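Local coordinates for transcriptional regulator (Streptococcus pneumoniae, PDB 2GNP), which probably regulates transcription in response to a sugar or sugar phosphate bound by its Rossmann-like effector domain, at residues H167-L170 / D171-E175; V187-C191 / C192-D196; V102-L105 / I106-S110. All coordinates share one frame; numbering follows the deposited sequence.

Contact 1 of 3, residues H167-L170 / D171-E175; sequences HQWL and DMLTE
Trp-169 and Leu-173 close a single turn of backbone in the connection between helix 163-167 and helix 175-183. A type I beta turn from His-167 to Leu-170 leads in, with Leu-170 N bonded to His-167 O. The next turn gathers on the carbonyl of Trp-169, which accepts two backbone bonds: Leu-173 N lies 2.9 Å from Trp-169 O, nearly along the C=O axis and almost straight at the hydrogen (172°), whereas Met-172 N, 3.0 Å from Trp-169 O, sits well above the carbonyl plane and makes a more bent bond. A water bridges the bend, donating to Gln-168 O at 2.9 Å and accepting from Asp-171 N at 2.8 Å, so this N-H is satisfied although Trp-169 O, close by, is poorly angled for it.

The side chains sort themselves around the indole. With its CG anti to the backbone N (chi1 -174°), selenomethionine Met-172 lays CG at the edge of the six-membered ring, near the ring plane and 3.7 Å from Trp-169 CZ3; its bent chain then leads away, and the side chain also touches Ser-94 and Thr-123. Leu-173 approaches nearer the root of the indole, its CD1 branch 3.9 Å from Trp-169 CB. Phe-178 of helix 175-183 packs on both Trp-169 and Leu-173, and Phe-194 meets the indole edge-to-face, so the buried tryptophan ties the connection to the hairpin 188-195.

Thr-174 is the N-cap of helix 175-183, its side chain capping a backbone N just beyond Glu-175, while its own N bonds to Asp-177 OD2. These bonds are consistent with a capping box, at the start of a helix in the putative sugar-binding domain.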
ATOM      1  N   HIS A 167       1.210 -15.560   6.475  1.00 21.63           N
ATOM      2  CA  HIS A 167       1.914 -16.480   5.562  1.00 22.88           C
ATOM      3  C   HIS A 167       3.120 -15.916   4.797  1.00 22.87           C
ATOM      4  O   HIS A 167       4.209 -16.524   4.823  1.00 22.96           O
ATOM      5  CB  HIS A 167       0.920 -17.084   4.556  1.00 22.91           C
ATOM      6  CG  HIS A 167       1.550 -18.029   3.589  1.00 23.11           C
ATOM      7  ND1 HIS A 167       1.981 -19.280   3.960  1.00 23.62           N
ATOM      8  CD2 HIS A 167       1.823 -17.905   2.265  1.00 24.23           C
ATOM      9  CE1 HIS A 167       2.494 -19.895   2.904  1.00 24.58           C
ATOM     10  NE2 HIS A 167       2.430 -19.073   1.869  1.00 23.72           N
ATOM     11  N   GLN A 168       2.920 -14.780   4.114  1.00 22.89           N
ATOM     12  CA  GLN A 168       3.963 -14.160   3.274  1.00 23.71           C
ATOM     13  C   GLN A 168       5.223 -13.769   4.069  1.00 21.91           C
ATOM     14  O   GLN A 168       6.313 -13.647   3.504  1.00 21.35           O
ATOM     15  CB  GLN A 168       3.389 -12.948   2.513  1.00 25.16           C
ATOM     16  CG  GLN A 168       2.051 -13.254   1.804  1.00 31.80           C
ATOM     17  CD  GLN A 168       2.239 -13.943   0.444  1.00 39.05           C
ATOM     18  OE1 GLN A 168       3.227 -14.665   0.209  1.00 41.63           O
ATOM     19  NE2 GLN A 168       1.273 -13.719  -0.464  1.00 41.31           N
ATOM     20  N   TRP A 169       5.055 -13.677   5.387  1.00 20.66           N
ATOM     21  CA  TRP A 169       6.089 -13.183   6.314  1.00 21.26           C
ATOM     22  C   TRP A 169       6.854 -14.258   7.064  1.00 21.45           C
ATOM     23  O   TRP A 169       7.767 -13.954   7.857  1.00 21.05           O
ATOM     24  CB  TRP A 169       5.468 -12.183   7.296  1.00 21.70           C
ATOM     25  CG  TRP A 169       5.085 -10.932   6.592  1.00 19.13           C
ATOM     26  CD1 TRP A 169       3.829 -10.581   6.136  1.00 21.95           C
ATOM     27  CD2 TRP A 169       5.971  -9.879   6.187  1.00 16.78           C
ATOM     28  NE1 TRP A 169       3.892  -9.359   5.501  1.00 20.76           N
ATOM     29  CE2 TRP A 169       5.187  -8.911   5.507  1.00 19.10           C
ATOM     30  CE3 TRP A 169       7.347  -9.663   6.342  1.00 21.63           C
ATOM     31  CZ2 TRP A 169       5.734  -7.721   4.981  1.00 22.30           C
ATOM     32  CZ3 TRP A 169       7.901  -8.451   5.850  1.00 23.79           C
ATOM     33  CH2 TRP A 169       7.065  -7.500   5.165  1.00 24.21           C
ATOM     34  N   LEU A 170       6.491 -15.517   6.818  1.00 21.96           N
ATOM     35  CA  LEU A 170       7.013 -16.641   7.573  1.00 24.48           C
ATOM     36  C   LEU A 170       8.535 -16.808   7.614  1.00 24.92           C
ATOM     37  O   LEU A 170       9.071 -17.301   8.620  1.00 26.35           O
ATOM     38  CB  LEU A 170       6.361 -17.945   7.080  1.00 24.01           C
ATOM     39  CG  LEU A 170       5.289 -18.571   7.986  1.00 26.64           C
ATOM     40  CD1 LEU A 170       4.474 -17.621   8.818  1.00 28.94           C
ATOM     41  CD2 LEU A 170       4.356 -19.478   7.221  1.00 27.55           C
ATOM     42  N   ASP A 171       9.236 -16.459   6.547  1.00 25.04           N
ATOM     43  CA  ASP A 171      10.707 -16.550   6.661  1.00 26.67           C
ATOM     44  C   ASP A 171      11.395 -15.196   6.786  1.00 26.47           C
ATOM     45  O   ASP A 171      12.636 -15.093   6.725  1.00 26.75           O
ATOM     46  CB  ASP A 171      11.323 -17.382   5.531  1.00 26.94           C
ATOM     47  CG  ASP A 171      11.355 -18.895   5.865  1.00 32.38           C
ATOM     48  OD1 ASP A 171      10.337 -19.581   5.601  1.00 33.14           O
ATOM     49  OD2 ASP A 171      12.399 -19.385   6.389  1.00 36.21           O
HETATM   50  N   MSE A 172      10.590 -14.159   6.976  1.00 24.82           N
HETATM   51  CA  MSE A 172      11.122 -12.824   7.171  1.00 24.40           C
HETATM   52  C   MSE A 172      11.086 -12.413   8.665  1.00 24.60           C
HETATM   53  O   MSE A 172      12.088 -11.904   9.214  1.00 24.83           O
HETATM   54  CB  MSE A 172      10.363 -11.836   6.293  1.00 24.01           C
HETATM   55  CG  MSE A 172      10.952 -10.409   6.308  1.00 23.00           C
HETATM   56 SE   MSE A 172      12.898 -10.348   5.874  0.75 25.09          SE
HETATM   57  CE  MSE A 172      12.766 -10.942   4.014  1.00 23.53           C
ATOM     58  N   LEU A 173       9.951 -12.654   9.315  1.00 23.87           N
ATOM     59  CA  LEU A 173       9.801 -12.415  10.745  1.00 22.92           C
ATOM     60  C   LEU A 173      10.065 -13.675  11.564  1.00 24.60           C
ATOM     61  O   LEU A 173       9.772 -14.797  11.112  1.00 23.58           O
ATOM     62  CB  LEU A 173       8.382 -11.909  11.056  1.00 22.46           C
ATOM     63  CG  LEU A 173       7.850 -10.685  10.275  1.00 21.90           C
ATOM     64  CD1 LEU A 173       6.416 -10.398  10.657  1.00 19.84           C
ATOM     65  CD2 LEU A 173       8.764  -9.420  10.537  1.00 20.93           C
ATOM     66  N   THR A 174      10.599 -13.486  12.771  1.00 25.13           N
ATOM     67  CA  THR A 174      10.889 -14.611  13.666  1.00 26.96           C
ATOM     68  C   THR A 174       9.616 -15.062  14.406  1.00 27.47           C
ATOM     69  O   THR A 174       8.628 -14.330  14.467  1.00 26.46           O
ATOM     70  CB  THR A 174      11.979 -14.256  14.689  1.00 27.52           C
ATOM     71  OG1 THR A 174      11.444 -13.362  15.670  1.00 26.47           O
ATOM     72  CG2 THR A 174      13.169 -13.576  13.977  1.00 29.73           C
ATOM     73  N   GLU A 175       9.645 -16.275  14.948  1.00 29.18           N
ATOM     74  CA  GLU A 175       8.581 -16.744  15.839  1.00 31.02           C
ATOM     75  C   GLU A 175       8.302 -15.700  16.912  1.00 29.96           C
ATOM     76  O   GLU A 175       7.148 -15.362  17.166  1.00 29.97           O
ATOM     77  CB  GLU A 175       8.983 -18.079  16.497  1.00 31.77           C
ATOM     78  CG  GLU A 175       8.869 -19.252  15.540  1.00 33.08           C
ATOM     79  CD  GLU A 175       9.081 -20.600  16.219  1.00 34.14           C
ATOM     80  OE1 GLU A 175      10.263 -20.982  16.456  1.00 35.76           O
ATOM     81  OE2 GLU A 175       8.061 -21.268  16.517  1.00 37.28           O
TER
HETATM   82  O   HOH W   1       8.695 -15.036   4.254  1.00 38.65           O

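Contact 2 of 3, residues V187-C191 / C192-D196; sequences VGEIC and CRFFD
Val-187 to Asp-196 fold into an antiparallel hairpin, strands 188-190 and 193-195 being joined by a type I' turn from Ile-190 to Arg-193 and interrupted at the open end by a classic beta bulge. In the bulge Val-187 and Gly-188 both face Phe-195: Val-187 N gives a straight bond of 2.8 Å to Phe-195 O, lying in the carbonyl plane, and Gly-188 N adds a weak one. Phe-195 N bonds in return to Gly-188 O at 2.9 Å. Nearer the turn, Ile-190 and Arg-193 exchange two backbone bonds.

The ring of Phe-195 folds back over the neighbouring strand, its chi1 of 50° setting CG between the backbone N and carbonyl carbon. One face lies on the Gly-188 backbone, with Gly-188 O 3.6 Å above the plane over its centre, while Ile-190 CG2 meets the rim 3.6 Å from Phe-195 CE1. On the other face of the sheet, Glu-189 CB sits over a face of Phe-194, a CH-pi contact 3.9 Å from the ring centroid. The glutamate chain bends at chi2 (58°) and curls toward the turn, where Cys-192 N reaches Glu-189 OE1 on its anti side at 2.9 Å, giving this buried carboxylate oxygen a backbone donor. Arg-193 spends its guanidinium on Glu-201 and the carbonyls of Gln-207, Ala-212 and Ile-213.

Through strand 188-190, paired with strand 153-160, this bulged two-residue hairpin adds an antiparallel element to the otherwise parallel sheet of the Rossmann-like domain.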
ATOM      1  N   VAL A 187      -3.237  -5.686  13.405  1.00 14.42           N
ATOM      2  CA  VAL A 187      -4.338  -5.999  12.516  1.00 16.63           C
ATOM      3  C   VAL A 187      -3.938  -6.001  11.025  1.00 16.52           C
ATOM      4  O   VAL A 187      -4.673  -6.522  10.182  1.00 17.69           O
ATOM      5  CB  VAL A 187      -5.592  -5.099  12.717  1.00 18.84           C
ATOM      6  CG1 VAL A 187      -6.135  -5.179  14.195  1.00 19.59           C
ATOM      7  CG2 VAL A 187      -5.327  -3.687  12.318  1.00 21.46           C
ATOM      8  N   GLY A 188      -2.817  -5.358  10.704  1.00 15.46           N
ATOM      9  CA  GLY A 188      -2.480  -5.267   9.282  1.00 13.88           C
ATOM     10  C   GLY A 188      -1.141  -4.595   9.079  1.00 14.71           C
ATOM     11  O   GLY A 188      -0.417  -4.232  10.058  1.00 13.81           O
ATOM     12  N   GLU A 189      -0.775  -4.483   7.791  1.00 13.88           N
ATOM     13  CA  GLU A 189       0.468  -3.750   7.420  1.00 15.24           C
ATOM     14  C   GLU A 189       0.313  -2.935   6.167  1.00 13.08           C
ATOM     15  O   GLU A 189      -0.538  -3.225   5.320  1.00 12.82           O
ATOM     16  CB  GLU A 189       1.737  -4.580   7.361  1.00 18.58           C
ATOM     17  CG  GLU A 189       2.015  -5.520   6.180  1.00 19.44           C
ATOM     18  CD  GLU A 189       2.081  -5.006   4.705  1.00 14.94           C
ATOM     19  OE1 GLU A 189       2.696  -3.979   4.237  1.00 21.06           O
ATOM     20  OE2 GLU A 189       1.433  -5.733   3.886  1.00 18.52           O
ATOM     21  N   ILE A 190       1.119  -1.877   6.120  1.00 12.52           N
ATOM     22  CA  ILE A 190       1.211  -1.022   4.938  1.00 12.91           C
ATOM     23  C   ILE A 190       2.667  -0.633   4.832  1.00 13.47           C
ATOM     24  O   ILE A 190       3.307  -0.295   5.827  1.00 12.80           O
ATOM     25  CB  ILE A 190       0.222   0.186   5.084  1.00 13.64           C
ATOM     26  CG1 ILE A 190       0.042   0.947   3.756  1.00 15.15           C
ATOM     27  CG2 ILE A 190       0.627   1.174   6.284  1.00 13.10           C
ATOM     28  CD1 ILE A 190      -1.140   2.008   3.821  1.00 15.83           C
ATOM     29  N   CYS A 191       3.237  -0.697   3.619  1.00 13.90           N
ATOM     30  CA  CYS A 191       4.668  -0.435   3.434  1.00 14.96           C
ATOM     31  C   CYS A 191       5.539  -1.264   4.407  1.00 14.66           C
ATOM     32  O   CYS A 191       6.567  -0.796   4.847  1.00 15.02           O
ATOM     33  CB  CYS A 191       5.006   1.036   3.574  1.00 15.68           C
ATOM     34  SG  CYS A 191       4.269   1.995   2.214  1.00 17.59           S
ATOM     35  N   CYS A 192       5.071  -2.458   4.713  1.00 15.57           N
ATOM     36  CA  CYS A 192       5.760  -3.409   5.563  1.00 15.56           C
ATOM     37  C   CYS A 192       5.877  -2.973   7.028  1.00 16.44           C
ATOM     38  O   CYS A 192       6.726  -3.496   7.763  1.00 17.74           O
ATOM     39  CB  CYS A 192       7.144  -3.735   4.925  1.00 16.75           C
ATOM     40  SG  CYS A 192       6.948  -4.485   3.268  1.00 21.64           S
ATOM     41  N   ARG A 193       5.015  -2.057   7.442  1.00 13.66           N
ATOM     42  CA  ARG A 193       4.892  -1.616   8.851  1.00 14.98           C
ATOM     43  C   ARG A 193       3.579  -2.075   9.399  1.00 15.91           C
ATOM     44  O   ARG A 193       2.550  -1.977   8.723  1.00 16.53           O
ATOM     45  CB  ARG A 193       5.131  -0.140   9.026  1.00 15.69           C
ATOM     46  CG  ARG A 193       6.607   0.173   8.629  1.00 13.79           C
ATOM     47  CD  ARG A 193       6.795   1.682   8.683  1.00 14.89           C
ATOM     48  NE  ARG A 193       8.164   2.086   8.343  1.00 12.27           N
ATOM     49  CZ  ARG A 193       9.214   1.895   9.132  1.00 14.40           C
ATOM     50  NH1 ARG A 193       9.040   1.290  10.336  1.00 12.80           N
ATOM     51  NH2 ARG A 193      10.451   2.276   8.745  1.00 13.86           N
ATOM     52  N   PHE A 194       3.645  -2.605  10.619  1.00 13.96           N
ATOM     53  CA  PHE A 194       2.533  -3.323  11.241  1.00 13.37           C
ATOM     54  C   PHE A 194       1.838  -2.405  12.197  1.00 14.09           C
ATOM     55  O   PHE A 194       2.499  -1.753  13.011  1.00 16.84           O
ATOM     56  CB  PHE A 194       3.074  -4.601  11.926  1.00 13.81           C
ATOM     57  CG  PHE A 194       3.584  -5.607  10.901  1.00 11.82           C
ATOM     58  CD1 PHE A 194       2.696  -6.513  10.345  1.00 15.40           C
ATOM     59  CD2 PHE A 194       4.902  -5.570  10.434  1.00 14.36           C
ATOM     60  CE1 PHE A 194       3.114  -7.393   9.372  1.00 15.09           C
ATOM     61  CE2 PHE A 194       5.317  -6.463   9.403  1.00 15.54           C
ATOM     62  CZ  PHE A 194       4.418  -7.371   8.908  1.00 17.00           C
ATOM     63  N   PHE A 195       0.515  -2.396  12.126  1.00 13.94           N
ATOM     64  CA  PHE A 195      -0.255  -1.487  12.999  1.00 12.43           C
ATOM     65  C   PHE A 195      -1.412  -2.182  13.692  1.00 14.14           C
ATOM     66  O   PHE A 195      -1.873  -3.252  13.262  1.00 13.66           O
ATOM     67  CB  PHE A 195      -0.761  -0.291  12.206  1.00 14.05           C
ATOM     68  CG  PHE A 195      -1.463  -0.669  10.916  1.00 13.09           C
ATOM     69  CD1 PHE A 195      -0.831  -0.479   9.677  1.00 15.68           C
ATOM     70  CD2 PHE A 195      -2.721  -1.262  10.944  1.00 15.76           C
ATOM     71  CE1 PHE A 195      -1.503  -0.813   8.461  1.00 15.54           C
ATOM     72  CE2 PHE A 195      -3.377  -1.613   9.766  1.00 16.86           C
ATOM     73  CZ  PHE A 195      -2.739  -1.399   8.512  1.00 15.16           C
ATOM     74  N   ASP A 196      -1.881  -1.524  14.758  1.00 15.01           N
ATOM     75  CA  ASP A 196      -3.045  -1.972  15.489  1.00 17.48           C
ATOM     76  C   ASP A 196      -4.369  -1.451  14.930  1.00 17.61           C
ATOM     77  O   ASP A 196      -4.437  -0.899  13.817  1.00 17.02           O
ATOM     78  CB  ASP A 196      -2.867  -1.623  16.975  1.00 17.49           C
ATOM     79  CG  ASP A 196      -3.045  -0.128  17.261  1.00 22.98           C
ATOM     80  OD1 ASP A 196      -3.401   0.676  16.343  1.00 17.81           O
ATOM     81  OD2 ASP A 196      -2.899   0.257  18.444  1.00 24.55           O
TER

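Contact 3 of 3, residues V102-L105 / I106-S110; sequences VNTL and IYEMS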
ATOM      1  N   VAL A 102       8.526  -5.477  -5.479  1.00 15.55           N
ATOM      2  CA  VAL A 102       8.593  -3.971  -5.740  1.00 14.58           C
ATOM      3  C   VAL A 102       9.490  -3.644  -6.948  1.00 14.12           C
ATOM      4  O   VAL A 102       9.178  -2.744  -7.745  1.00 13.48           O
ATOM      5  CB  VAL A 102       9.010  -3.137  -4.495  1.00 14.03           C
ATOM      6  CG1 VAL A 102      10.471  -3.441  -4.067  1.00 15.38           C
ATOM      7  CG2 VAL A 102       8.738  -1.670  -4.670  1.00 13.85           C
ATOM      8  N   ASN A 103      10.645  -4.306  -7.067  1.00 13.61           N
ATOM      9  CA  ASN A 103      11.572  -3.935  -8.157  1.00 14.32           C
ATOM     10  C   ASN A 103      10.987  -4.312  -9.516  1.00 14.34           C
ATOM     11  O   ASN A 103      11.207  -3.593 -10.503  1.00 15.06           O
ATOM     12  CB  ASN A 103      12.915  -4.618  -7.976  1.00 13.47           C
ATOM     13  CG  ASN A 103      13.676  -4.060  -6.791  1.00 13.13           C
ATOM     14  OD1 ASN A 103      13.420  -2.944  -6.302  1.00 14.14           O
ATOM     15  ND2 ASN A 103      14.654  -4.849  -6.324  1.00 17.40           N
ATOM     16  N   THR A 104      10.267  -5.430  -9.579  1.00 14.74           N
ATOM     17  CA  THR A 104       9.510  -5.777 -10.782  1.00 15.49           C
ATOM     18  C   THR A 104       8.479  -4.710 -11.176  1.00 14.14           C
ATOM     19  O   THR A 104       8.352  -4.332 -12.348  1.00 14.19           O
ATOM     20  CB  THR A 104       8.821  -7.149 -10.717  1.00 16.77           C
ATOM     21  OG1 THR A 104       9.812  -8.147 -10.517  1.00 19.18           O
ATOM     22  CG2 THR A 104       8.079  -7.436 -12.062  1.00 18.28           C
ATOM     23  N   LEU A 105       7.717  -4.268 -10.185  1.00 13.14           N
ATOM     24  CA  LEU A 105       6.689  -3.261 -10.449  1.00 12.92           C
ATOM     25  C   LEU A 105       7.323  -1.981 -10.896  1.00 12.28           C
ATOM     26  O   LEU A 105       6.834  -1.329 -11.798  1.00 12.41           O
ATOM     27  CB  LEU A 105       5.850  -3.026  -9.181  1.00 11.95           C
ATOM     28  CG  LEU A 105       5.079  -4.244  -8.671  1.00 13.93           C
ATOM     29  CD1 LEU A 105       4.394  -3.936  -7.336  1.00 17.55           C
ATOM     30  CD2 LEU A 105       4.107  -4.782  -9.762  1.00 19.64           C
ATOM     31  N   ILE A 106       8.353  -1.519 -10.175  1.00 11.21           N
ATOM     32  CA  ILE A 106       9.039  -0.292 -10.642  1.00 11.81           C
ATOM     33  C   ILE A 106       9.540  -0.437 -12.112  1.00 11.72           C
ATOM     34  O   ILE A 106       9.316   0.448 -12.938  1.00 12.57           O
ATOM     35  CB  ILE A 106      10.222  -0.043  -9.703  1.00 11.88           C
ATOM     36  CG1 ILE A 106       9.686   0.445  -8.348  1.00 10.51           C
ATOM     37  CG2 ILE A 106      11.241   0.941 -10.262  1.00 12.01           C
ATOM     38  CD1 ILE A 106      10.772   0.442  -7.236  1.00 14.13           C
ATOM     39  N   TYR A 107      10.193  -1.542 -12.429  1.00 10.38           N
ATOM     40  CA  TYR A 107      10.638  -1.765 -13.826  1.00 11.84           C
ATOM     41  C   TYR A 107       9.479  -1.678 -14.842  1.00 11.66           C
ATOM     42  O   TYR A 107       9.579  -0.956 -15.890  1.00 12.46           O
ATOM     43  CB  TYR A 107      11.352  -3.124 -13.955  1.00 14.29           C
ATOM     44  CG  TYR A 107      11.792  -3.304 -15.392  1.00 14.54           C
ATOM     45  CD1 TYR A 107      12.706  -2.418 -15.960  1.00 16.72           C
ATOM     46  CD2 TYR A 107      11.260  -4.324 -16.184  1.00 17.54           C
ATOM     47  CE1 TYR A 107      13.123  -2.554 -17.275  1.00 20.92           C
ATOM     48  CE2 TYR A 107      11.666  -4.481 -17.517  1.00 18.84           C
ATOM     49  CZ  TYR A 107      12.579  -3.578 -18.052  1.00 20.38           C
ATOM     50  OH  TYR A 107      12.986  -3.699 -19.373  1.00 22.51           O
ATOM     51  N   GLU A 108       8.378  -2.364 -14.510  1.00 12.11           N
ATOM     52  CA  GLU A 108       7.220  -2.390 -15.436  1.00 12.56           C
ATOM     53  C   GLU A 108       6.653  -0.987 -15.628  1.00 13.96           C
ATOM     54  O   GLU A 108       6.259  -0.597 -16.755  1.00 13.78           O
ATOM     55  CB  GLU A 108       6.170  -3.403 -15.022  1.00 15.29           C
ATOM     56  CG  GLU A 108       6.710  -4.833 -15.094  1.00 16.63           C
ATOM     57  CD  GLU A 108       7.089  -5.330 -16.499  1.00 27.38           C
ATOM     58  OE1 GLU A 108       6.800  -4.682 -17.545  1.00 29.99           O
ATOM     59  OE2 GLU A 108       7.673  -6.434 -16.559  1.00 32.47           O
HETATM   60  N   MSE A 109       6.561  -0.248 -14.533  1.00 12.13           N
HETATM   61  CA  MSE A 109       6.051   1.140 -14.620  1.00 12.61           C
HETATM   62  C   MSE A 109       7.028   1.998 -15.442  1.00 14.24           C
HETATM   63  O   MSE A 109       6.611   2.859 -16.234  1.00 13.50           O
HETATM   64  CB  MSE A 109       5.826   1.728 -13.217  1.00 14.55           C
HETATM   65  CG  MSE A 109       4.660   1.097 -12.484  1.00 14.00           C
HETATM   66 SE   MSE A 109       2.948   1.746 -13.335  0.75 15.81          SE
HETATM   67  CE  MSE A 109       3.059   3.667 -12.846  1.00 18.43           C
ATOM     68  N   SER A 110       8.339   1.773 -15.247  1.00 13.69           N
ATOM     69  CA  SER A 110       9.351   2.502 -16.002  1.00 14.74           C
ATOM     70  C   SER A 110       9.159   2.332 -17.512  1.00 16.06           C
ATOM     71  O   SER A 110       9.389   3.316 -18.259  1.00 15.72           O
ATOM     72  CB  SER A 110      10.794   2.114 -15.574  1.00 15.32           C
ATOM     73  OG  SER A 110      11.193   0.913 -16.218  1.00 17.90           O
TER
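Packing between successive turns, i to i+4, joins residues 102-105 to 106-110 from the first residue of helix 102-113, which links strand 85-88 to strand 116-117. Four successive backbone bonds run along it, from Ile-106 N to Val-102 O (2.8 Å, 176° at the hydrogen) through to Met-109 N on Leu-105 O (3.0 Å).

On the buried side Val-102 and Ile-106 lie alongside each other, pointing the same way. Val-102 CG2, anti to its own backbone N while CG1 lies between the backbone N and the carbonyl carbon (chi1 66°), comes 3.9 Å from Ile-106 CD1, and Ile-106 CG1 rests 3.3 Å from Val-102 O. Both side chains touch Pro-88, and Ile-106 continues onto Phe-86 and Cys-117, as expected of the helix in a beta-alpha-beta unit whose two parallel strands are neighbours in the sheet. Leu-105 and selenomethionine Met-109 take the adjoining flank, against helix 67-75; Met-109 leaves its CG 3.3 Å from Leu-105 O and then bends away toward Val-73 and Phe-86.

The more open flank is polar. Glu-108 CG, set beside the backbone N by chi1 (-65°), lies 3.2 Å from Thr-104 O; the chain then bends at chi2, and its carboxylate makes a long, weak ion pair with Arg-111. Thr-104 OG1 is bonded to Ala-98 O, and Asn-103 OD1 accepts from Met-120 N beyond strand 116-117.

Contacts 1 and 2 form one continuous patch: the indole of Trp-169 packs on Cys-192 SG, and Leu-173 reaches the ring of Phe-194, which both contacts share. Contact 2 is the buried one, its centre about 10 Å from that of the chain, whereas contacts 1 and 3 are partly buried. Contact 3 stands apart, its nearest atoms about 8 Å from contact 2, on the opposite side of the chain's centre. Contact 2 is part of the central sheet, while the helix of contact 3 lies against it. Chemistry follows place: aromatic rings on hairpin backbone in contact 2, aliphatic packing opposite a polar flank in contact 3, and a water-bridged bend in contact 1.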